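Local coordinates for protein poly-beta-1,6-N-acetyl-D-glucosamine N-deacetylase (Aggregatibacter actinomycetemcomitans, PDB 4U10) that probably removes N-acetyl groups from poly-beta-1,6-N-acetyl-D-glucosamine, this chain being the metal-binding deacetylase domain of a longer protein, at residues V96-S102 and E140-D146; W127-R131 and S194-I199; D75-Y81 and N122-T126. All blocks are in the same frame, centred on the assembly; numbering follows the deposited sequence.

Interactions 1 and 3 are buried and share a zinc ion: His144 of interaction 1 and Asp75 of interaction 3 both bind it, and Asp75 is also tied by its backbone to Ala98 and Val100. Interaction 1 is parallel-strand pairing that ends in a cluster of serine and aspartate bonds, whereas interaction 3 is a single backbone bridge between two loops with aromatic rings beside it. Interaction 2, about 10 Å from interaction 1 between centres, is only partly buried; there two helices meet through a tryptophan-glutamine stack and an arginine nearer the surface. Ile141 of interaction 1 packs on Val130 of interaction 2, which also touches Val125 of interaction 3.

Interaction 1: V96-S102 and E140-D146; sequences VFAPVSS and EIASHTD. With ZN (zinc ion), chain C.
Val96 and Phe97 run beside Glu140 and Ile141 as parallel strands. The backbone bonds are straight and short: Phe97 N donates to Glu140 O and Phe97 O accepts from Ala142 N, both at 2.8 Å. Val96 CG1 reaches past its bridge partner Glu140 to rest on Ala142 CB at 3.8 Å, while Ile141 CD1 comes to the ring edge of Phe97 at CD2.

Beyond the strand ends the chemistry turns polar. Ser101 OG donates at 2.6 Å to Asp146 OD1, which uses its anti lone pair. Asp146 O is gripped twice from one face of its plane, by Ser102 N at 3.0 Å and Ser102 OG at 2.7 Å. Water 1 links Pro99 O, His144 N and Thr145 O.

His144 CG, trans to its backbone N (chi1 -158°), carries the imidazole past Ala98 O, and NE2 binds the zinc ion at 2.1 Å, alongside Asp75 and His149. The His144 ring lies obliquely by Val100 CG2, and a hydrogen bond from ND1 to Val207 O fixes its rotation. A histidine ligand just past a parallel strand is characteristic of NodB-type deacetylases. Strand 95-99 is flanked by strands 68-75 and 139-141, with helix 127-135 against Phe97 and Ile141 and strand 205-207 beside Ala98 and Ala142.

Interaction 2: W127-R131 and S194-I199; sequences WDQVR and SIQRQI. Unlike the reference sequence in segment 127-131: Asp128 (reference Glu).
The indole of Trp127 carries the side chain of Gln198 on one face, ring and amide planes 6° apart. Gln198 CG makes a CH-pi contact, 3.4 Å from the centroid of the five-membered ring, and Ile195 CG1 meets the ring edge at CH2. The guanidinium of Arg131 has the backbone oxygen of Trp127 above one face; Asp128 OD1, Gln198 OE1 and water 3 lie at its edge.

A bend in the arginine chain (chi3 -65°) brings NH1 to two acceptors of one residue, Gln198 OE1 at 2.9 Å, on a lone pair in the amide plane, and Gln198 O at 3.0 Å. NH2 forms a salt bridge with Asp128 OD1 at 2.7 Å, and water 3 joins NH2 to Gln198 OE1, so stacking and polar bonds both hold the amide. Val130 CG1 presses tightly on Ile199 CD1 at 3.4 Å.

The axes of segments 127-131 and 194-199 cross at -68°, and Trp127 enters as a knob into the hole made by Ser194, Ile195, Gln198 and Ile199, its NE1 hydrogen-bonded to Asp105 OD1. Val130, Ile195 and Ile199 pack on Ile141 of strand 139-141, so both helices cover the parallel sheet, as in the beta/alpha fold of polysaccharide deacetylases.

Interaction 3: D75-Y81 and N122-T126; sequences DGYATMY and NVFVT. With ZN (zinc ion), chain C.
Gly76 closes the Asp-Asp-Gly signature (Asp74 to Gly76) of NodB-type polysaccharide deacetylases and, with Tyr77 after it, is bridged by backbone to the loop around Phe124. Two hydrogen bonds make the bridge. Val125 N donates to Gly76 O at 2.9 Å, approaching almost head-on to the carbonyl, and Ala78 N donates to Val123 O at 2.8 Å in a nearly straight bond, the donor tilted out of the carbonyl plane. Gly76 takes a positive phi, a backbone shape suited to glycine because a CB there would jam against the preceding carbonyl oxygen. Its own oxygen also lies at the ring edge of Phe124, 3.3 Å from CD1.

Tyr77 and Phe124 both hold CG opposite the carbonyl carbon (chi1 -58° and -54°), and their rings lie side by side, pointing the same way. The planes are only 18° apart but slid so far, with centroids 5.7 Å apart, that they barely overlap; they touch at Tyr77 CD1 and Phe124 CE1. Val123 CG1 lies beside both rings, at the edge of the tyrosine by CD1 (3.9 Å) and over the rim of one phenylalanine face. On the other flank Val125 CG1 packs against Tyr77 O at 3.7 Å and reaches Tyr81 CB, while Ala78 CB leans on Asn122 O.

Asp75 binds the zinc ion through OD1 at 1.9 Å, with OD2 well back at 3.3 Å from the metal; water 2 is a further ligand, and His144 and His149 complete the site.

The contact therefore joins the end of strand 68-75 and the start of helix 79-91 to the loop leading into helix 127-135. Phe97 of strand 95-99 packs on Met80 (selenomethionine) and Val125, Trp103 meets the Phe124 ring, and strand 3-13 borders Asp75 and Tyr77.

Interaction 1: V96-S102 and E140-D146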
loop_
_atom_site.group_PDB
_atom_site.type_symbol
_atom_site.label_atom_id
_atom_site.label_comp_id
_atom_site.label_asym_id
_atom_site.label_seq_id
_atom_site.Cartn_x
_atom_site.Cartn_y
_atom_site.Cartn_z
ATOM N N VAL A 96 -5.692 -4.968 -3.256
ATOM C CA VAL A 96 -4.701 -4.093 -3.793
ATOM C C VAL A 96 -3.377 -4.381 -3.074
ATOM O O VAL A 96 -3.351 -4.493 -1.856
ATOM C CB VAL A 96 -5.107 -2.629 -3.572
ATOM C CG1 VAL A 96 -3.975 -1.717 -4.003
ATOM C CG2 VAL A 96 -6.363 -2.310 -4.351
ATOM N N PHE A 97 -2.303 -4.513 -3.826
ATOM C CA PHE A 97 -0.969 -4.783 -3.271
ATOM C C PHE A 97 -0.062 -3.632 -3.762
ATOM O O PHE A 97 -0.050 -3.326 -4.967
ATOM C CB PHE A 97 -0.480 -6.107 -3.831
ATOM C CG PHE A 97 0.916 -6.524 -3.412
ATOM C CD1 PHE A 97 1.327 -6.462 -2.099
ATOM C CD2 PHE A 97 1.800 -7.089 -4.352
ATOM C CE1 PHE A 97 2.604 -6.910 -1.753
ATOM C CE2 PHE A 97 3.058 -7.591 -3.969
ATOM C CZ PHE A 97 3.453 -7.448 -2.687
ATOM N N ALA A 98 0.699 -3.023 -2.842
ATOM C CA ALA A 98 1.564 -1.911 -3.145
ATOM C C ALA A 98 3.040 -2.148 -2.765
ATOM O O ALA A 98 3.560 -1.708 -1.706
ATOM C CB ALA A 98 1.015 -0.655 -2.520
ATOM N N PRO A 99 3.740 -2.863 -3.665
ATOM C CA PRO A 99 5.153 -3.073 -3.405
ATOM C C PRO A 99 6.038 -1.852 -3.736
ATOM O O PRO A 99 5.810 -1.138 -4.704
ATOM C CB PRO A 99 5.458 -4.278 -4.315
ATOM C CG PRO A 99 4.618 -3.935 -5.568
ATOM C CD PRO A 99 3.318 -3.429 -4.953
ATOM N N VAL A 100 7.068 -1.598 -2.925
ATOM C CA VAL A 100 8.022 -0.623 -3.287
ATOM C C VAL A 100 8.819 -1.131 -4.486
ATOM O O VAL A 100 9.502 -2.132 -4.388
ATOM C CB VAL A 100 8.952 -0.329 -2.125
ATOM C CG1 VAL A 100 9.984 0.717 -2.559
ATOM C CG2 VAL A 100 8.159 0.167 -0.894
ATOM N N SER A 101 8.716 -0.491 -5.646
ATOM C CA SER A 101 9.329 -1.049 -6.863
ATOM C C SER A 101 10.855 -1.148 -6.925
ATOM O O SER A 101 11.377 -2.073 -7.555
ATOM C CB SER A 101 8.718 -0.408 -8.093
ATOM O OG SER A 101 8.680 1.014 -8.047
ATOM N N SER A 102 11.621 -0.228 -6.297
ATOM C CA SER A 102 13.109 -0.406 -6.303
ATOM C C SER A 102 13.549 -1.632 -5.435
ATOM O O SER A 102 14.641 -2.215 -5.617
ATOM C CB SER A 102 13.819 0.861 -5.833
ATOM O OG SER A 102 13.741 1.052 -4.459
ATOM N N GLU A 140 -4.735 -6.275 -7.593
ATOM C CA GLU A 140 -4.406 -5.070 -8.324
ATOM C C GLU A 140 -3.035 -4.564 -7.804
ATOM O O GLU A 140 -2.845 -4.464 -6.577
ATOM C CB GLU A 140 -5.473 -4.026 -8.002
ATOM C CG GLU A 140 -5.182 -2.574 -8.418
ATOM C CD GLU A 140 -5.846 -2.206 -9.716
ATOM O OE1 GLU A 140 -6.834 -2.847 -10.054
ATOM O OE2 GLU A 140 -5.392 -1.295 -10.379
ATOM N N ILE A 141 -2.090 -4.323 -8.723
ATOM C CA ILE A 141 -0.779 -3.713 -8.388
ATOM C C ILE A 141 -0.778 -2.173 -8.360
ATOM O O ILE A 141 -0.981 -1.528 -9.343
ATOM C CB ILE A 141 0.343 -4.226 -9.287
ATOM C CG1 ILE A 141 0.238 -5.722 -9.440
ATOM C CG2 ILE A 141 1.696 -3.906 -8.646
ATOM C CD1 ILE A 141 0.167 -6.500 -8.109
ATOM N N ALA A 142 -0.579 -1.609 -7.178
ATOM C CA ALA A 142 -0.433 -0.179 -7.009
ATOM C C ALA A 142 1.000 0.186 -6.741
ATOM O O ALA A 142 1.807 -0.640 -6.319
ATOM C CB ALA A 142 -1.272 0.270 -5.866
ATOM N N SER A 143 1.311 1.456 -6.917
ATOM C CA SER A 143 2.618 1.961 -6.524
ATOM C C SER A 143 2.657 2.288 -5.058
ATOM O O SER A 143 1.619 2.694 -4.447
ATOM C CB SER A 143 2.914 3.232 -7.310
ATOM O OG SER A 143 4.152 3.784 -6.985
ATOM N N HIS A 144 3.891 2.221 -4.509
ATOM C CA HIS A 144 4.216 2.645 -3.150
ATOM C C HIS A 144 5.577 3.348 -3.221
ATOM O O HIS A 144 6.366 3.308 -2.265
ATOM C CB HIS A 144 4.320 1.414 -2.267
ATOM C CG HIS A 144 4.141 1.638 -0.790
ATOM N ND1 HIS A 144 3.225 2.513 -0.239
ATOM C CD2 HIS A 144 4.636 0.925 0.247
ATOM C CE1 HIS A 144 3.228 2.384 1.067
ATOM N NE2 HIS A 144 4.062 1.408 1.383
ATOM N N THR A 145 5.757 4.108 -4.305
ATOM C CA THR A 145 6.959 4.856 -4.719
ATOM C C THR A 145 7.982 3.879 -5.240
ATOM O O THR A 145 7.790 2.702 -5.103
ATOM C CB THR A 145 7.585 5.785 -3.622
ATOM O OG1 THR A 145 8.270 4.969 -2.681
ATOM C CG2 THR A 145 6.471 6.545 -2.886
ATOM N N ASP A 146 8.965 4.401 -5.997
ATOM C CA ASP A 146 10.072 3.622 -6.428
ATOM C C ASP A 146 11.085 3.432 -5.276
ATOM O O ASP A 146 11.374 2.325 -4.834
ATOM C CB ASP A 146 10.751 4.222 -7.691
ATOM C CG ASP A 146 11.547 3.152 -8.457
ATOM O OD1 ASP A 146 11.048 1.991 -8.574
ATOM O OD2 ASP A 146 12.616 3.500 -8.983
HETATM ZN ZN ZN C . 4.850 1.003 3.284
HETATM O O HOH W 1 5.970 1.022 -6.243
HETATM O O HOH W 2 3.571 1.886 4.337
#

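Interaction 2: W127-R131 and S194-I199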
loop_
_atom_site.group_PDB
_atom_site.type_symbol
_atom_site.label_atom_id
_atom_site.label_comp_id
_atom_site.label_asym_id
_atom_site.label_seq_id
_atom_site.Cartn_x
_atom_site.Cartn_y
_atom_site.Cartn_z
ATOM N N TRP A 127 9.153 -10.366 -9.047
ATOM C CA TRP A 127 8.168 -9.969 -10.042
ATOM C C TRP A 127 7.330 -11.102 -10.654
ATOM O O TRP A 127 6.182 -10.864 -11.051
ATOM C CB TRP A 127 8.850 -9.197 -11.158
ATOM C CG TRP A 127 9.280 -7.786 -10.808
ATOM C CD1 TRP A 127 10.555 -7.307 -10.767
ATOM C CD2 TRP A 127 8.434 -6.696 -10.487
ATOM N NE1 TRP A 127 10.555 -5.992 -10.487
ATOM C CE2 TRP A 127 9.272 -5.576 -10.267
ATOM C CE3 TRP A 127 7.048 -6.558 -10.304
ATOM C CZ2 TRP A 127 8.773 -4.311 -9.918
ATOM C CZ3 TRP A 127 6.533 -5.305 -9.962
ATOM C CH2 TRP A 127 7.403 -4.182 -9.777
ATOM N N ASP A 128 7.925 -12.309 -10.751
ATOM C CA ASP A 128 7.218 -13.526 -11.170
ATOM C C ASP A 128 6.049 -13.730 -10.238
ATOM O O ASP A 128 4.959 -13.925 -10.677
ATOM C CB ASP A 128 8.097 -14.806 -11.108
ATOM C CG ASP A 128 9.373 -14.722 -12.011
ATOM O OD1 ASP A 128 9.308 -14.251 -13.200
ATOM O OD2 ASP A 128 10.470 -15.120 -11.518
ATOM N N GLN A 129 6.290 -13.643 -8.941
ATOM C CA GLN A 129 5.204 -13.771 -7.957
ATOM C C GLN A 129 4.115 -12.737 -8.105
ATOM O O GLN A 129 2.931 -13.032 -7.930
ATOM C CB GLN A 129 5.841 -13.727 -6.593
ATOM C CG GLN A 129 6.570 -14.966 -6.235
ATOM C CD GLN A 129 7.447 -14.824 -4.998
ATOM O OE1 GLN A 129 7.777 -13.747 -4.580
ATOM N NE2 GLN A 129 7.779 -15.936 -4.389
ATOM N N VAL A 130 4.493 -11.507 -8.463
ATOM C CA VAL A 130 3.543 -10.425 -8.648
ATOM C C VAL A 130 2.691 -10.661 -9.885
ATOM O O VAL A 130 1.434 -10.426 -9.840
ATOM C CB VAL A 130 4.252 -9.082 -8.815
ATOM C CG1 VAL A 130 3.252 -7.954 -9.074
ATOM C CG2 VAL A 130 5.141 -8.781 -7.618
ATOM N N ARG A 131 3.357 -11.067 -10.992
ATOM C CA ARG A 131 2.612 -11.471 -12.220
ATOM C C ARG A 131 1.566 -12.567 -11.985
ATOM O O ARG A 131 0.447 -12.436 -12.440
ATOM C CB ARG A 131 3.571 -11.891 -13.360
ATOM C CG ARG A 131 4.072 -10.725 -14.216
ATOM C CD ARG A 131 4.871 -11.268 -15.412
ATOM N NE ARG A 131 6.089 -11.937 -14.953
ATOM C CZ ARG A 131 7.216 -11.311 -14.691
ATOM N NH1 ARG A 131 7.288 -9.975 -14.854
ATOM N NH2 ARG A 131 8.292 -11.979 -14.247
ATOM N N SER A 194 8.590 0.984 -13.957
ATOM C CA SER A 194 9.035 -0.310 -13.343
ATOM C C SER A 194 7.928 -1.357 -13.180
ATOM O O SER A 194 8.118 -2.518 -13.503
ATOM C CB SER A 194 9.668 -0.028 -11.984
ATOM O OG SER A 194 9.948 -1.164 -11.218
ATOM N N ILE A 195 6.788 -0.956 -12.639
ATOM C CA ILE A 195 5.652 -1.842 -12.546
ATOM C C ILE A 195 5.073 -2.201 -13.933
ATOM O O ILE A 195 4.762 -3.380 -14.199
ATOM C CB ILE A 195 4.537 -1.209 -11.649
ATOM C CG1 ILE A 195 4.990 -1.176 -10.170
ATOM C CG2 ILE A 195 3.209 -1.950 -11.786
ATOM C CD1 ILE A 195 4.163 -0.149 -9.338
ATOM N N GLN A 196 4.824 -1.194 -14.770
ATOM C CA GLN A 196 4.193 -1.440 -16.110
ATOM C C GLN A 196 4.921 -2.498 -16.937
ATOM O O GLN A 196 4.314 -3.335 -17.571
ATOM C CB GLN A 196 4.170 -0.151 -16.955
ATOM C CG GLN A 196 3.444 -0.230 -18.306
ATOM C CD GLN A 196 3.756 0.965 -19.198
ATOM O OE1 GLN A 196 4.778 1.650 -19.047
ATOM N NE2 GLN A 196 2.855 1.250 -20.097
ATOM N N ARG A 197 6.239 -2.424 -16.976
ATOM C CA ARG A 197 6.965 -3.334 -17.769
ATOM C C ARG A 197 6.922 -4.754 -17.241
ATOM O O ARG A 197 7.057 -5.661 -18.065
ATOM C CB ARG A 197 8.403 -2.901 -17.952
ATOM C CG ARG A 197 9.369 -3.219 -16.803
ATOM C CD ARG A 197 10.621 -2.358 -16.913
ATOM N NE ARG A 197 11.413 -2.731 -18.109
ATOM C CZ ARG A 197 12.539 -2.160 -18.580
ATOM N NH1 ARG A 197 13.124 -1.121 -17.984
ATOM N NH2 ARG A 197 13.108 -2.665 -19.696
ATOM N N GLN A 198 6.781 -4.979 -15.921
ATOM C CA GLN A 198 6.712 -6.352 -15.411
ATOM C C GLN A 198 5.305 -6.895 -15.528
ATOM O O GLN A 198 5.137 -8.059 -15.684
ATOM C CB GLN A 198 7.163 -6.378 -13.942
ATOM C CG GLN A 198 8.546 -5.888 -13.725
ATOM C CD GLN A 198 9.607 -6.879 -14.151
ATOM O OE1 GLN A 198 9.370 -8.079 -14.334
ATOM N NE2 GLN A 198 10.819 -6.374 -14.245
ATOM N N ILE A 199 4.295 -6.035 -15.445
ATOM C CA ILE A 199 2.919 -6.402 -15.108
ATOM C C ILE A 199 1.984 -6.213 -16.312
ATOM O O ILE A 199 0.982 -6.937 -16.410
ATOM C CB ILE A 199 2.422 -5.560 -13.867
ATOM C CG1 ILE A 199 3.189 -5.956 -12.596
ATOM C CG2 ILE A 199 0.948 -5.682 -13.528
ATOM C CD1 ILE A 199 3.303 -7.438 -12.436
HETATM O O HOH W 3 10.843 -10.200 -14.237
#

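Interaction 3: D75-Y81 and N122-T126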
loop_
_atom_site.group_PDB
_atom_site.type_symbol
_atom_site.label_atom_id
_atom_site.label_comp_id
_atom_site.label_asym_id
_atom_site.label_seq_id
_atom_site.Cartn_x
_atom_site.Cartn_y
_atom_site.Cartn_z
ATOM N N ASP A 75 3.869 -2.844 0.884
ATOM C CA ASP A 75 5.326 -2.780 0.982
ATOM C C ASP A 75 6.075 -3.749 0.083
ATOM O O ASP A 75 7.175 -3.444 -0.309
ATOM C CB ASP A 75 5.878 -2.945 2.405
ATOM C CG ASP A 75 5.638 -1.769 3.248
ATOM O OD1 ASP A 75 4.896 -0.851 2.873
ATOM O OD2 ASP A 75 6.252 -1.745 4.324
ATOM N N GLY A 76 5.454 -4.858 -0.290
ATOM C CA GLY A 76 6.134 -5.882 -1.091
ATOM C C GLY A 76 6.689 -7.027 -0.316
ATOM O O GLY A 76 7.502 -7.770 -0.867
ATOM N N TYR A 77 6.271 -7.217 0.941
ATOM C CA TYR A 77 6.803 -8.411 1.717
ATOM C C TYR A 77 6.470 -9.727 1.063
ATOM O O TYR A 77 5.351 -9.893 0.599
ATOM C CB TYR A 77 6.323 -8.440 3.164
ATOM C CG TYR A 77 6.667 -7.221 3.986
ATOM C CD1 TYR A 77 7.993 -6.860 4.272
ATOM C CD2 TYR A 77 5.659 -6.401 4.461
ATOM C CE1 TYR A 77 8.261 -5.720 5.038
ATOM C CE2 TYR A 77 5.934 -5.320 5.196
ATOM C CZ TYR A 77 7.233 -4.968 5.487
ATOM O OH TYR A 77 7.405 -3.822 6.279
ATOM N N ALA A 78 7.444 -10.670 1.058
ATOM C CA ALA A 78 7.261 -12.005 0.546
ATOM C C ALA A 78 6.005 -12.690 1.162
ATOM O O ALA A 78 5.362 -13.522 0.536
ATOM C CB ALA A 78 8.524 -12.855 0.745
ATOM N N THR A 79 5.595 -12.267 2.327
ATOM C CA THR A 79 4.375 -12.795 2.945
ATOM C C THR A 79 3.123 -12.582 2.131
ATOM O O THR A 79 2.169 -13.299 2.333
ATOM C CB THR A 79 4.121 -12.229 4.357
ATOM O OG1 THR A 79 4.056 -10.780 4.347
ATOM C CG2 THR A 79 5.203 -12.783 5.296
HETATM N N MSE A 80 3.108 -11.555 1.291
HETATM C CA MSE A 80 2.013 -11.347 0.332
HETATM C C MSE A 80 1.793 -12.581 -0.480
HETATM O O MSE A 80 0.657 -13.074 -0.655
HETATM C CB MSE A 80 2.225 -10.091 -0.514
HETATM C CG MSE A 80 1.071 -9.893 -1.498
HETATM SE SE MSE A 80 -0.503 -9.237 -0.546
HETATM C CE MSE A 80 -1.826 -9.822 -1.869
ATOM N N TYR A 81 2.863 -13.115 -1.030
ATOM C CA TYR A 81 2.712 -14.308 -1.835
ATOM C C TYR A 81 2.581 -15.582 -1.029
ATOM O O TYR A 81 1.817 -16.474 -1.432
ATOM C CB TYR A 81 3.907 -14.436 -2.755
ATOM C CG TYR A 81 3.856 -15.588 -3.750
ATOM C CD1 TYR A 81 3.166 -15.467 -4.953
ATOM C CD2 TYR A 81 4.579 -16.750 -3.531
ATOM C CE1 TYR A 81 3.140 -16.506 -5.872
ATOM C CE2 TYR A 81 4.566 -17.789 -4.461
ATOM C CZ TYR A 81 3.842 -17.667 -5.613
ATOM O OH TYR A 81 3.851 -18.674 -6.554
ATOM N N ASN A 122 15.014 -11.518 -0.070
ATOM C CA ASN A 122 13.759 -12.307 0.068
ATOM C C ASN A 122 12.921 -11.998 1.212
ATOM O O ASN A 122 11.926 -12.661 1.462
ATOM C CB ASN A 122 14.018 -13.744 0.113
ATOM C CG ASN A 122 14.734 -14.189 -1.095
ATOM O OD1 ASN A 122 14.186 -14.119 -2.212
ATOM N ND2 ASN A 122 15.952 -14.645 -0.903
ATOM N N VAL A 123 13.222 -10.902 1.859
ATOM C CA VAL A 123 12.180 -10.271 2.591
ATOM C C VAL A 123 11.027 -9.890 1.638
ATOM O O VAL A 123 9.870 -9.866 2.097
ATOM C CB VAL A 123 12.709 -9.070 3.366
ATOM C CG1 VAL A 123 11.553 -8.368 4.087
ATOM C CG2 VAL A 123 13.752 -9.561 4.369
ATOM N N PHE A 124 11.328 -9.653 0.354
ATOM C CA PHE A 124 10.324 -9.163 -0.595
ATOM C C PHE A 124 10.010 -10.089 -1.721
ATOM O O PHE A 124 10.836 -10.930 -2.107
ATOM C CB PHE A 124 10.742 -7.788 -1.131
ATOM C CG PHE A 124 11.013 -6.803 -0.036
ATOM C CD1 PHE A 124 9.992 -6.239 0.655
ATOM C CD2 PHE A 124 12.318 -6.538 0.394
ATOM C CE1 PHE A 124 10.240 -5.378 1.725
ATOM C CE2 PHE A 124 12.575 -5.674 1.455
ATOM C CZ PHE A 124 11.544 -5.097 2.118
ATOM N N VAL A 125 8.838 -9.908 -2.297
ATOM C CA VAL A 125 8.419 -10.685 -3.467
ATOM C C VAL A 125 9.374 -10.527 -4.674
ATOM O O VAL A 125 10.109 -9.569 -4.746
ATOM C CB VAL A 125 6.963 -10.376 -3.937
ATOM C CG1 VAL A 125 5.908 -10.819 -2.916
ATOM C CG2 VAL A 125 6.775 -8.925 -4.320
ATOM N N THR A 126 9.313 -11.472 -5.598
ATOM C CA THR A 126 9.902 -11.350 -6.945
ATOM C C THR A 126 8.792 -10.913 -7.915
ATOM O O THR A 126 7.628 -11.104 -7.653
ATOM C CB THR A 126 10.506 -12.699 -7.407
ATOM O OG1 THR A 126 9.484 -13.678 -7.616
ATOM C CG2 THR A 126 11.479 -13.280 -6.406
HETATM ZN ZN ZN C . 4.850 1.003 3.284
HETATM O O HOH W 2 3.571 1.886 4.337
#